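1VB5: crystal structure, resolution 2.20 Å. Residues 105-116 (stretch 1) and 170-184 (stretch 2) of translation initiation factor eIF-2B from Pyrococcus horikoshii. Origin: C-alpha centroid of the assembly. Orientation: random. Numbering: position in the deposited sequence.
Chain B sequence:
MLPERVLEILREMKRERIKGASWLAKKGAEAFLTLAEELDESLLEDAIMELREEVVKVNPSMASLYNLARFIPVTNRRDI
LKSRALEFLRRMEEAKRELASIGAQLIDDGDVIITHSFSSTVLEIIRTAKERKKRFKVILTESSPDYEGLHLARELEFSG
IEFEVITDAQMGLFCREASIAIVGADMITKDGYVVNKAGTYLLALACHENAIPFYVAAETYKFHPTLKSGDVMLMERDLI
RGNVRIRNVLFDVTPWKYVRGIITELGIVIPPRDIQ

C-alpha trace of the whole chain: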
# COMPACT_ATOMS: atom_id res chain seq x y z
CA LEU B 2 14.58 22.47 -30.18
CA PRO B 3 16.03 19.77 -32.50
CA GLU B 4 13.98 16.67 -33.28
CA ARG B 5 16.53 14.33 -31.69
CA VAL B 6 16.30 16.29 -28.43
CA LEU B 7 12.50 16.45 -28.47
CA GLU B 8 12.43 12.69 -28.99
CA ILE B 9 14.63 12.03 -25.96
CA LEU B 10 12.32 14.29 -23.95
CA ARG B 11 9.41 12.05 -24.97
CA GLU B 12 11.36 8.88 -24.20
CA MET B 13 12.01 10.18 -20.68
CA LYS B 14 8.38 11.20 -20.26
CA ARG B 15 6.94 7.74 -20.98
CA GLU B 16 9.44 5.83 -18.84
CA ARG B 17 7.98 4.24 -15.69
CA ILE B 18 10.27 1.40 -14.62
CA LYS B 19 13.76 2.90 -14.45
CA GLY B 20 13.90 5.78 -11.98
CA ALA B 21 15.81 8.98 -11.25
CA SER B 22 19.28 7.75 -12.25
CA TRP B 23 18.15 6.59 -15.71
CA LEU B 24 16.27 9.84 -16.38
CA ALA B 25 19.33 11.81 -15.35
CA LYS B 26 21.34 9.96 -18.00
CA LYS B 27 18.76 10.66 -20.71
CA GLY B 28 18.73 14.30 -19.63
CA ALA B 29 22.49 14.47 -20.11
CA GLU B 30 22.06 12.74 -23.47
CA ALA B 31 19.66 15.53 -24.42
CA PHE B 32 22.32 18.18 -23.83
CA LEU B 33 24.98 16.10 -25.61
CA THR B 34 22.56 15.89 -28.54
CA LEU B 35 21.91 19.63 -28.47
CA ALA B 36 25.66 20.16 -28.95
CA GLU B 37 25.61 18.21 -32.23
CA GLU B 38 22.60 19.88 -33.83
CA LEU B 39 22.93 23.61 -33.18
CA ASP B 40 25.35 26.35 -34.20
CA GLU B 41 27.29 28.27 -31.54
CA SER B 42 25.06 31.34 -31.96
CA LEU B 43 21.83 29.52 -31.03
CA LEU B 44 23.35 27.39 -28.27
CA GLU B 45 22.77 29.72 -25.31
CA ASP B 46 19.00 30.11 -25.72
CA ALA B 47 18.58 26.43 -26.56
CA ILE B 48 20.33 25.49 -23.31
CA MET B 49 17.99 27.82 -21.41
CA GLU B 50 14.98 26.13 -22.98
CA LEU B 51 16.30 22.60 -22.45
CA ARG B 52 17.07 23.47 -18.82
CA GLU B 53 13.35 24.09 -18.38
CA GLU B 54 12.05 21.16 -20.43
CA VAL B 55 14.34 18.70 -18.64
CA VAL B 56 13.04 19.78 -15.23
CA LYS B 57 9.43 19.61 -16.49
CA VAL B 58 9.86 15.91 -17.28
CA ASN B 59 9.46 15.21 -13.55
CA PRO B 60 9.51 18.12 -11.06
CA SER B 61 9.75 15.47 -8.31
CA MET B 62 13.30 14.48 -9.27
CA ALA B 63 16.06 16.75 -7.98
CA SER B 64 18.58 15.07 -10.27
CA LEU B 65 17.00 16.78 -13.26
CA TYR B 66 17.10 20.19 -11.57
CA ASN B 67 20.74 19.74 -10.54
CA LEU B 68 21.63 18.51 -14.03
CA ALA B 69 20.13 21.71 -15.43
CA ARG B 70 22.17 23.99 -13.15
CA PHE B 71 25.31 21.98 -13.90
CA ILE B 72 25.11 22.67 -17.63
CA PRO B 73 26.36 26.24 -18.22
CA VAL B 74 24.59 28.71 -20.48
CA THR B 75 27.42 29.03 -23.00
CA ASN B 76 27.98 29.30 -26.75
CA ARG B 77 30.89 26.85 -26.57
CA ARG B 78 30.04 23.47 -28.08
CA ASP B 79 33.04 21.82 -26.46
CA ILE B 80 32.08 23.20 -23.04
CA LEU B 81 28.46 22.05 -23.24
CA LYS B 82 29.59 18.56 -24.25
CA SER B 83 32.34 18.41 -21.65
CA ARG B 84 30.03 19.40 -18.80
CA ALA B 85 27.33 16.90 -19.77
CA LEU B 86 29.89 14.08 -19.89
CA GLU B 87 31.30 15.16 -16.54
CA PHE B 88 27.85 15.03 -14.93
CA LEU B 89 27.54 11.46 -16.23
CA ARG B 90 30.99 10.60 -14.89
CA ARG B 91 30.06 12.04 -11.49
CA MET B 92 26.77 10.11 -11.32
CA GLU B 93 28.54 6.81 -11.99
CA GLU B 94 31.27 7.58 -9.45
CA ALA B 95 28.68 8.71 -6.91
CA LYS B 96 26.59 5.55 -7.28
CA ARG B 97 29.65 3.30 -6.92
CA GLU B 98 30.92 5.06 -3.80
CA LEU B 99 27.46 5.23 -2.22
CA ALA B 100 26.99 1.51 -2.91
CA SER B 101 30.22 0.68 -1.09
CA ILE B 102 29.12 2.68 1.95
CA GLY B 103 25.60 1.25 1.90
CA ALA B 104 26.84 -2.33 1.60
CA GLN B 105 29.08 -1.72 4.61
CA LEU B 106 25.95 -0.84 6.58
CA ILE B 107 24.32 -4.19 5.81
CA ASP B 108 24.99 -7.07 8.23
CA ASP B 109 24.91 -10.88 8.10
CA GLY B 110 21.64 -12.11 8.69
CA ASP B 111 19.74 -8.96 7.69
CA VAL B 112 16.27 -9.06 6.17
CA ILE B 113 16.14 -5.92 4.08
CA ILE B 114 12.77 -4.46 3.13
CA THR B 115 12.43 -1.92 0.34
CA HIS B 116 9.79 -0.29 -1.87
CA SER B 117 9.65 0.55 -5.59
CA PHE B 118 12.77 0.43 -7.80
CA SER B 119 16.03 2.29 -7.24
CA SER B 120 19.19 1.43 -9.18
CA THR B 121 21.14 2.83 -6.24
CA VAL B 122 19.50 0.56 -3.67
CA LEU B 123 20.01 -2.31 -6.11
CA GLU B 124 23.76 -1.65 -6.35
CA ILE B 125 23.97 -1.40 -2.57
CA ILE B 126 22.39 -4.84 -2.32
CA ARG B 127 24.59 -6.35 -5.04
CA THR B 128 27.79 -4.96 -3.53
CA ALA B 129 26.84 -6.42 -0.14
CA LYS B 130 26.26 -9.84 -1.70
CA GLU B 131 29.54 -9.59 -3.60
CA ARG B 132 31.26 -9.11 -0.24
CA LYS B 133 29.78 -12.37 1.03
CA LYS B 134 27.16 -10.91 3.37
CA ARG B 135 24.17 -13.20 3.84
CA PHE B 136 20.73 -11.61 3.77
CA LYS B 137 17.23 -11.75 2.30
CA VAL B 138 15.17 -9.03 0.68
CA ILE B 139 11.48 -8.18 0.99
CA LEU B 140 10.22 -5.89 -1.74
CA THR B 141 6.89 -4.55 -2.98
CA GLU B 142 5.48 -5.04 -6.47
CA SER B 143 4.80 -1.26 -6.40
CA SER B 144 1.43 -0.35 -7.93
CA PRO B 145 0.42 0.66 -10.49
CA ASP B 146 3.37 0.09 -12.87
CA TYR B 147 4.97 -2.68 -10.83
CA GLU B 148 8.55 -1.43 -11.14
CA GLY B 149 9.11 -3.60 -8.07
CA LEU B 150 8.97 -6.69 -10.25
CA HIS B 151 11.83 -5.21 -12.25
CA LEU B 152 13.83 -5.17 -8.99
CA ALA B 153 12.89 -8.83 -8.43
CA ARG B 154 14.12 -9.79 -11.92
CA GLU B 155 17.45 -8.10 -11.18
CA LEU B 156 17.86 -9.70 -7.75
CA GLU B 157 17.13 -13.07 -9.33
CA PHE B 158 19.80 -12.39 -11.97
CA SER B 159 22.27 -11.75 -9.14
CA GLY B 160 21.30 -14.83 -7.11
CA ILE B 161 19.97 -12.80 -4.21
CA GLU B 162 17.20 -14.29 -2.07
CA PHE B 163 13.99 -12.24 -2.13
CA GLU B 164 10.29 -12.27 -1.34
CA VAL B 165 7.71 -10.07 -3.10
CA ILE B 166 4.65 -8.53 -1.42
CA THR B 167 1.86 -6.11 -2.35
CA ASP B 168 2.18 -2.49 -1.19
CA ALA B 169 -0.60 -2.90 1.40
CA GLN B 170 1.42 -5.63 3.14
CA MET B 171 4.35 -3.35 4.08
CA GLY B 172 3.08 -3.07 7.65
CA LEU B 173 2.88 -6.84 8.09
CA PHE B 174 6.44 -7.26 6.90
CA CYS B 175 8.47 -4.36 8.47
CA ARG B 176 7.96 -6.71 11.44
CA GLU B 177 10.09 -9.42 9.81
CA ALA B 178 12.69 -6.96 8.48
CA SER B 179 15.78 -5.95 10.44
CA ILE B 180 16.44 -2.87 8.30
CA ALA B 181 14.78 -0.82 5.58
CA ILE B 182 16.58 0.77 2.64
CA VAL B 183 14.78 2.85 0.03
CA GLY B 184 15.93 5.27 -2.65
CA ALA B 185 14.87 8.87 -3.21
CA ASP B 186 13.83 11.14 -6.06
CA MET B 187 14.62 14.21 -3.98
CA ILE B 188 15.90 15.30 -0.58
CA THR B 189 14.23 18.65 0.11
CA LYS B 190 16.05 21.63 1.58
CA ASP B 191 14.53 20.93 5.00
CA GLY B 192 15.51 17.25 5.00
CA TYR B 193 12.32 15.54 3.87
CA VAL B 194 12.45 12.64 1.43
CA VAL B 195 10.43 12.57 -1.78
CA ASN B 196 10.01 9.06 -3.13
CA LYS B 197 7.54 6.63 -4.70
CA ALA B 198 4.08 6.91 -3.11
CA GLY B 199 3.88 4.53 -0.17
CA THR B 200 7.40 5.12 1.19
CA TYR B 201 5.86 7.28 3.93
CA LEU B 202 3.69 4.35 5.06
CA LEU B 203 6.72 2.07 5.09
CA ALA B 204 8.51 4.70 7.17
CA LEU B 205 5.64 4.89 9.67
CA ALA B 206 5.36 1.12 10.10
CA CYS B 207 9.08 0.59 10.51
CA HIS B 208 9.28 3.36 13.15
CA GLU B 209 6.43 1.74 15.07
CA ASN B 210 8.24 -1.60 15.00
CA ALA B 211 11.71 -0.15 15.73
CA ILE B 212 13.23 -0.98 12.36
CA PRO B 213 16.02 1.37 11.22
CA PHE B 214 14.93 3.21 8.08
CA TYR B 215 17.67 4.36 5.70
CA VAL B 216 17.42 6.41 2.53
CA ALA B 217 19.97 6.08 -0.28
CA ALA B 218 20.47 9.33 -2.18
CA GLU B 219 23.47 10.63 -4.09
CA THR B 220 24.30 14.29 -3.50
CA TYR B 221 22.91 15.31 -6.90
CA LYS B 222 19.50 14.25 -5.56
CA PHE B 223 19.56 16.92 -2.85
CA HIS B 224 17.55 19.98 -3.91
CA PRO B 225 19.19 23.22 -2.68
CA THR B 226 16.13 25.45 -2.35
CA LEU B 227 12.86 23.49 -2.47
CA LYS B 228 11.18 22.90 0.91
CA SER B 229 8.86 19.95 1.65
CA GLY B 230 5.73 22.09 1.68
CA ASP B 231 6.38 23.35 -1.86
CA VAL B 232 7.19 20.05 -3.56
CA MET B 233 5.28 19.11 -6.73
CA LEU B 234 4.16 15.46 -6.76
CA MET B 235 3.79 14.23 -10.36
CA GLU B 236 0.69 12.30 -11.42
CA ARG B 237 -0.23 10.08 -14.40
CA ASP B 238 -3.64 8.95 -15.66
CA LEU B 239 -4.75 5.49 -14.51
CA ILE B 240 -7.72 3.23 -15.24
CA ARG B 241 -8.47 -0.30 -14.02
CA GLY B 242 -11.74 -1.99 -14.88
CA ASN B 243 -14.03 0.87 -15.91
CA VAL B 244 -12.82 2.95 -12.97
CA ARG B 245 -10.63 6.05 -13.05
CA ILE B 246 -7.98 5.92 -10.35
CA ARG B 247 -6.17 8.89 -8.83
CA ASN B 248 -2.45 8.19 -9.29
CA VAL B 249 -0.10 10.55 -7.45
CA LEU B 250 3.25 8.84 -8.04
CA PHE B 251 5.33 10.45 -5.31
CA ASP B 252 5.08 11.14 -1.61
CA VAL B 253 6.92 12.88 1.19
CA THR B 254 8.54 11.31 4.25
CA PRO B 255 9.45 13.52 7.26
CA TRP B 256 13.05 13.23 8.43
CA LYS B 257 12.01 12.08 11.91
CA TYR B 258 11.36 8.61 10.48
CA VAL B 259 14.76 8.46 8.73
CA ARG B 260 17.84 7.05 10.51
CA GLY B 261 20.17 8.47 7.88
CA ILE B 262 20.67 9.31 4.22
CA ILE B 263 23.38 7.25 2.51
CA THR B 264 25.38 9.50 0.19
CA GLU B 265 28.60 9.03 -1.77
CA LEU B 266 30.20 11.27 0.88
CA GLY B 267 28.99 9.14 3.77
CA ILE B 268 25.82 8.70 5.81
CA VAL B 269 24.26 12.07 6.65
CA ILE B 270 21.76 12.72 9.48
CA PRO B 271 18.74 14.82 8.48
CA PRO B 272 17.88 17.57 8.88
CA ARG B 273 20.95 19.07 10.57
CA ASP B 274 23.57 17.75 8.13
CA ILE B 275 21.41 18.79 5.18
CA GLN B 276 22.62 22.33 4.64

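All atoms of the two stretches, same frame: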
# COMPACT_ATOMS: atom_id res chain seq x y z
N GLN B 105 28.36 -1.65 3.34
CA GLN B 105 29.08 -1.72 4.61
C GLN B 105 28.08 -1.72 5.77
O GLN B 105 28.27 -2.39 6.78
CB GLN B 105 30.01 -0.51 4.72
CG GLN B 105 31.26 -0.72 5.54
CD GLN B 105 32.10 0.55 5.60
OE1 GLN B 105 32.38 1.18 4.58
NE2 GLN B 105 32.51 0.92 6.81
N LEU B 106 27.01 -0.96 5.59
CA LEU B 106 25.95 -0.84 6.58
C LEU B 106 25.25 -2.17 6.82
O LEU B 106 24.94 -2.53 7.96
CB LEU B 106 24.93 0.20 6.10
CG LEU B 106 23.70 0.55 6.92
CD1 LEU B 106 24.11 1.12 8.27
CD2 LEU B 106 22.87 1.57 6.14
N ILE B 107 24.99 -2.90 5.74
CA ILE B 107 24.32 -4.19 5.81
C ILE B 107 25.10 -5.20 6.67
O ILE B 107 26.33 -5.17 6.71
CB ILE B 107 24.10 -4.76 4.38
CG1 ILE B 107 23.17 -3.83 3.60
CG2 ILE B 107 23.52 -6.16 4.44
CD1 ILE B 107 22.98 -4.19 2.14
N ASP B 108 24.37 -6.06 7.37
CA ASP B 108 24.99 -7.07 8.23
C ASP B 108 24.49 -8.48 7.91
O ASP B 108 23.42 -8.65 7.32
CB ASP B 108 24.69 -6.78 9.70
CG ASP B 108 25.34 -5.50 10.19
OD1 ASP B 108 25.02 -5.09 11.32
OD2 ASP B 108 26.17 -4.92 9.45
N ASP B 109 25.27 -9.48 8.31
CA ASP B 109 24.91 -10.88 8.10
C ASP B 109 23.63 -11.19 8.83
O ASP B 109 23.43 -10.77 9.97
CB ASP B 109 26.01 -11.80 8.63
CG ASP B 109 27.07 -12.09 7.59
OD1 ASP B 109 26.72 -12.64 6.53
OD2 ASP B 109 28.25 -11.76 7.84
N GLY B 110 22.86 -11.69 8.02
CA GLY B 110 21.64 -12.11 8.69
C GLY B 110 20.49 -11.12 8.55
O GLY B 110 19.38 -11.36 9.02
N ASP B 111 20.76 -9.99 7.90
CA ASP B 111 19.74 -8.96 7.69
C ASP B 111 18.60 -9.42 6.79
O ASP B 111 18.76 -10.29 5.93
CB ASP B 111 20.34 -7.71 7.04
CG ASP B 111 20.70 -6.62 8.03
OD1 ASP B 111 20.07 -6.51 9.10
OD2 ASP B 111 21.62 -5.83 7.71
N VAL B 112 17.43 -8.83 7.01
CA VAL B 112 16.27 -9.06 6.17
C VAL B 112 15.93 -7.63 5.77
O VAL B 112 15.45 -6.85 6.59
CB VAL B 112 15.10 -9.69 6.93
CG1 VAL B 112 13.86 -9.71 6.03
CG2 VAL B 112 15.45 -11.12 7.35
N ILE B 113 16.33 -7.27 4.60
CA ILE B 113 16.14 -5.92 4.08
C ILE B 113 14.80 -5.74 3.37
O ILE B 113 14.45 -6.50 2.48
CB ILE B 113 17.26 -5.57 3.07
CG1 ILE B 113 18.63 -5.83 3.70
CG2 ILE B 113 17.13 -4.11 2.64
CD1 ILE B 113 19.78 -5.78 2.69
N ILE B 114 14.04 -4.72 3.77
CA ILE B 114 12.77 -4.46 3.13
C ILE B 114 12.92 -3.16 2.36
O ILE B 114 13.58 -2.22 2.83
CB ILE B 114 11.60 -4.34 4.15
CG1 ILE B 114 10.27 -4.20 3.41
CG2 ILE B 114 11.81 -3.14 5.06
CD1 ILE B 114 9.05 -4.43 4.28
N THR B 115 12.34 -3.11 1.17
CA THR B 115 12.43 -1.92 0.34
C THR B 115 11.12 -1.74 -0.41
O THR B 115 10.24 -2.60 -0.36
CB THR B 115 13.62 -2.02 -0.66
OG1 THR B 115 13.82 -0.76 -1.31
CG2 THR B 115 13.36 -3.10 -1.71
N HIS B 116 11.00 -0.62 -1.12
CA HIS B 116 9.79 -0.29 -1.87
C HIS B 116 10.18 0.33 -3.20
O HIS B 116 11.18 1.04 -3.29
CB HIS B 116 8.94 0.69 -1.03
CG HIS B 116 7.72 1.21 -1.73
ND1 HIS B 116 6.76 0.38 -2.27
CD2 HIS B 116 7.30 2.47 -1.96
CE1 HIS B 116 5.80 1.12 -2.80
NE2 HIS B 116 6.10 2.39 -2.63
N GLN B 170 0.87 -4.70 2.16
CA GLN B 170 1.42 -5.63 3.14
C GLN B 170 2.68 -5.12 3.85
O GLN B 170 3.24 -5.81 4.70
CB GLN B 170 1.72 -6.98 2.47
CG GLN B 170 0.52 -7.90 2.29
CD GLN B 170 0.89 -9.16 1.51
OE1 GLN B 170 0.88 -9.16 0.28
NE2 GLN B 170 1.25 -10.22 2.22
N MET B 171 3.13 -3.92 3.49
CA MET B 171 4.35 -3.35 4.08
C MET B 171 4.34 -3.34 5.61
O MET B 171 5.38 -3.54 6.23
CB MET B 171 4.59 -1.94 3.55
CG MET B 171 4.95 -1.91 2.08
SD MET B 171 5.53 -0.30 1.51
CE MET B 171 4.02 0.70 1.65
N GLY B 172 3.18 -3.09 6.20
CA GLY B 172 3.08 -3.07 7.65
C GLY B 172 3.25 -4.45 8.27
O GLY B 172 3.81 -4.59 9.35
N LEU B 173 2.75 -5.48 7.59
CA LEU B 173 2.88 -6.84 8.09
C LEU B 173 4.32 -7.31 8.02
O LEU B 173 4.77 -8.10 8.84
CB LEU B 173 2.01 -7.80 7.27
CG LEU B 173 0.50 -7.73 7.50
CD1 LEU B 173 -0.21 -8.36 6.31
CD2 LEU B 173 0.15 -8.44 8.82
N PHE B 174 5.06 -6.83 7.03
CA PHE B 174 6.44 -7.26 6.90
C PHE B 174 7.57 -6.40 7.50
O PHE B 174 8.68 -6.92 7.62
CB PHE B 174 6.75 -7.58 5.43
CG PHE B 174 6.07 -8.83 4.93
CD1 PHE B 174 4.75 -8.80 4.49
CD2 PHE B 174 6.74 -10.05 4.94
CE1 PHE B 174 4.11 -9.96 4.05
CE2 PHE B 174 6.11 -11.22 4.51
CZ PHE B 174 4.79 -11.18 4.06
N CYS B 175 7.35 -5.12 7.86
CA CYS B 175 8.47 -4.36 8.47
C CYS B 175 8.84 -5.25 9.66
O CYS B 175 10.02 -5.44 9.96
CB CYS B 175 8.08 -2.94 9.01
SG CYS B 175 8.27 -1.43 7.94
N ARG B 176 7.81 -5.81 10.29
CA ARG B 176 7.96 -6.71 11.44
C ARG B 176 9.05 -7.77 11.27
O ARG B 176 9.82 -8.02 12.19
CB ARG B 176 6.63 -7.42 11.72
CG ARG B 176 5.69 -6.64 12.63
CD ARG B 176 4.22 -7.04 12.46
NE ARG B 176 4.03 -8.48 12.39
CZ ARG B 176 2.84 -9.08 12.43
NH1 ARG B 176 1.73 -8.35 12.56
NH2 ARG B 176 2.75 -10.40 12.35
N GLU B 177 9.11 -8.38 10.09
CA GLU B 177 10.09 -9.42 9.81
C GLU B 177 11.46 -8.83 9.43
O GLU B 177 12.49 -9.47 9.61
CB GLU B 177 9.60 -10.30 8.65
CG GLU B 177 8.14 -10.72 8.77
CD GLU B 177 7.89 -11.71 9.90
OE1 GLU B 177 6.71 -11.97 10.21
OE2 GLU B 177 8.88 -12.23 10.47
N ALA B 178 11.45 -7.61 8.91
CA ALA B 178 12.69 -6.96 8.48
C ALA B 178 13.55 -6.55 9.66
O ALA B 178 13.06 -6.39 10.77
CB ALA B 178 12.37 -5.74 7.63
N SER B 179 14.84 -6.38 9.41
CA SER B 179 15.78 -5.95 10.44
C SER B 179 16.29 -4.56 10.05
O SER B 179 16.91 -3.86 10.86
CB SER B 179 16.96 -6.92 10.53
OG SER B 179 17.69 -6.93 9.31
N ILE B 180 16.02 -4.17 8.81
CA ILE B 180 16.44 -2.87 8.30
C ILE B 180 15.73 -2.56 7.00
O ILE B 180 15.42 -3.45 6.22
CB ILE B 180 17.98 -2.83 8.08
CG1 ILE B 180 18.41 -1.44 7.62
CG2 ILE B 180 18.39 -3.87 7.06
CD1 ILE B 180 19.93 -1.25 7.61
N ALA B 181 15.46 -1.28 6.78
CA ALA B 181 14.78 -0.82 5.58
C ALA B 181 15.71 0.11 4.82
O ALA B 181 16.39 0.96 5.41
CB ALA B 181 13.49 -0.09 5.95
N ILE B 182 15.75 -0.05 3.50
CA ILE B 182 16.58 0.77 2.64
C ILE B 182 15.81 1.12 1.38
O ILE B 182 15.47 0.24 0.59
CB ILE B 182 17.88 0.03 2.22
CG1 ILE B 182 18.71 -0.33 3.45
CG2 ILE B 182 18.71 0.91 1.28
CD1 ILE B 182 20.01 -1.07 3.14
N VAL B 183 15.50 2.40 1.20
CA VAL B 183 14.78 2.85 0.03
C VAL B 183 15.59 3.95 -0.67
O VAL B 183 16.53 4.50 -0.09
CB VAL B 183 13.39 3.42 0.39
CG1 VAL B 183 12.56 2.35 1.12
CG2 VAL B 183 13.52 4.67 1.25
N GLY B 184 15.24 4.24 -1.91
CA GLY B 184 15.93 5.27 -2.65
C GLY B 184 15.25 6.60 -2.41
O GLY B 184 14.54 6.77 -1.42
O HOH W 1 12.75 3.38 -3.27

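How do the two backbones satisfy each other? Strand 180-183 runs parallel to the strand around Val-112 to Ile-114, and the pairing follows the staggered pattern of a parallel sheet, in which one residue bonds to two neighbours on the other strand. Ile-114 plays that part: its N donates to Ile-180 O at 3.1 Å, and its O accepts from Ile-182 N, also at 3.1 Å. One step earlier, Ser-179 N donates to Val-112 O at 2.9 Å and nearly in line, extending the ladder just ahead of the second strand. Two CA-H...O contacts reinforce it, Ile-113 CA to Ile-180 O and Ala-181 CA to Ile-114 O, each 3.3 Å, so both carbonyls meet a CA-H as well as an amide.

What holds the beginning of the ladder, where Val-112 N faces no backbone carbonyl? The hydroxyl of Ser-179 takes that place, with Val-112 N donating to Ser-179 OG at 3.0 Å. The same OG donates to Asp-111 OD1 across a very short 2.4 Å, so one hydroxyl serves as both acceptor and donor. The other carboxylate oxygen is also used: Asp-108 N donates to Asp-111 OD2 at 2.8 Å. This bond spans the type II turn from Asp-108 to Asp-111, which is closed by Asp-111 N donating to Asp-108 O at 3.0 Å. Asp-111 thus ties the turn to the neighbouring stretch.

How does the polar pairing continue at the far end? Thr-115 reaches across with its side chain, OG1 donating to Ile-182 O at 2.7 Å. Beyond it, a water bridges the stretches, donating to His-116 O at 2.8 Å and accepting from Gly-184 N at 3.0 Å. Both ring nitrogens of His-116 are hydrogen-bonded elsewhere in the structure. Met-171 SD lies over one face of that ring, 4.4 Å from the centroid of the His-116 ring, a sulfur-aromatic contact that uses the ring's face while its nitrogens are engaged.

Which side chains fill the space on the two faces of the sheet? Ile-113 and Ile-180 share one face, with Ile-113 CG1 3.9 Å from Ile-180 CG2; Leu-106 adds to this apolar cluster, its CG 4.2 Å from Ile-180 CD1. On the opposite face, Ile-114 packs closely on two small residues, its CG2 lying 3.7 Å from Ala-178 CB and 3.6 Å from Ala-181 CB. Its CD1 extends to the helix, 4.1 Å from Phe-174 CB, linking strand and helix through apolar contact.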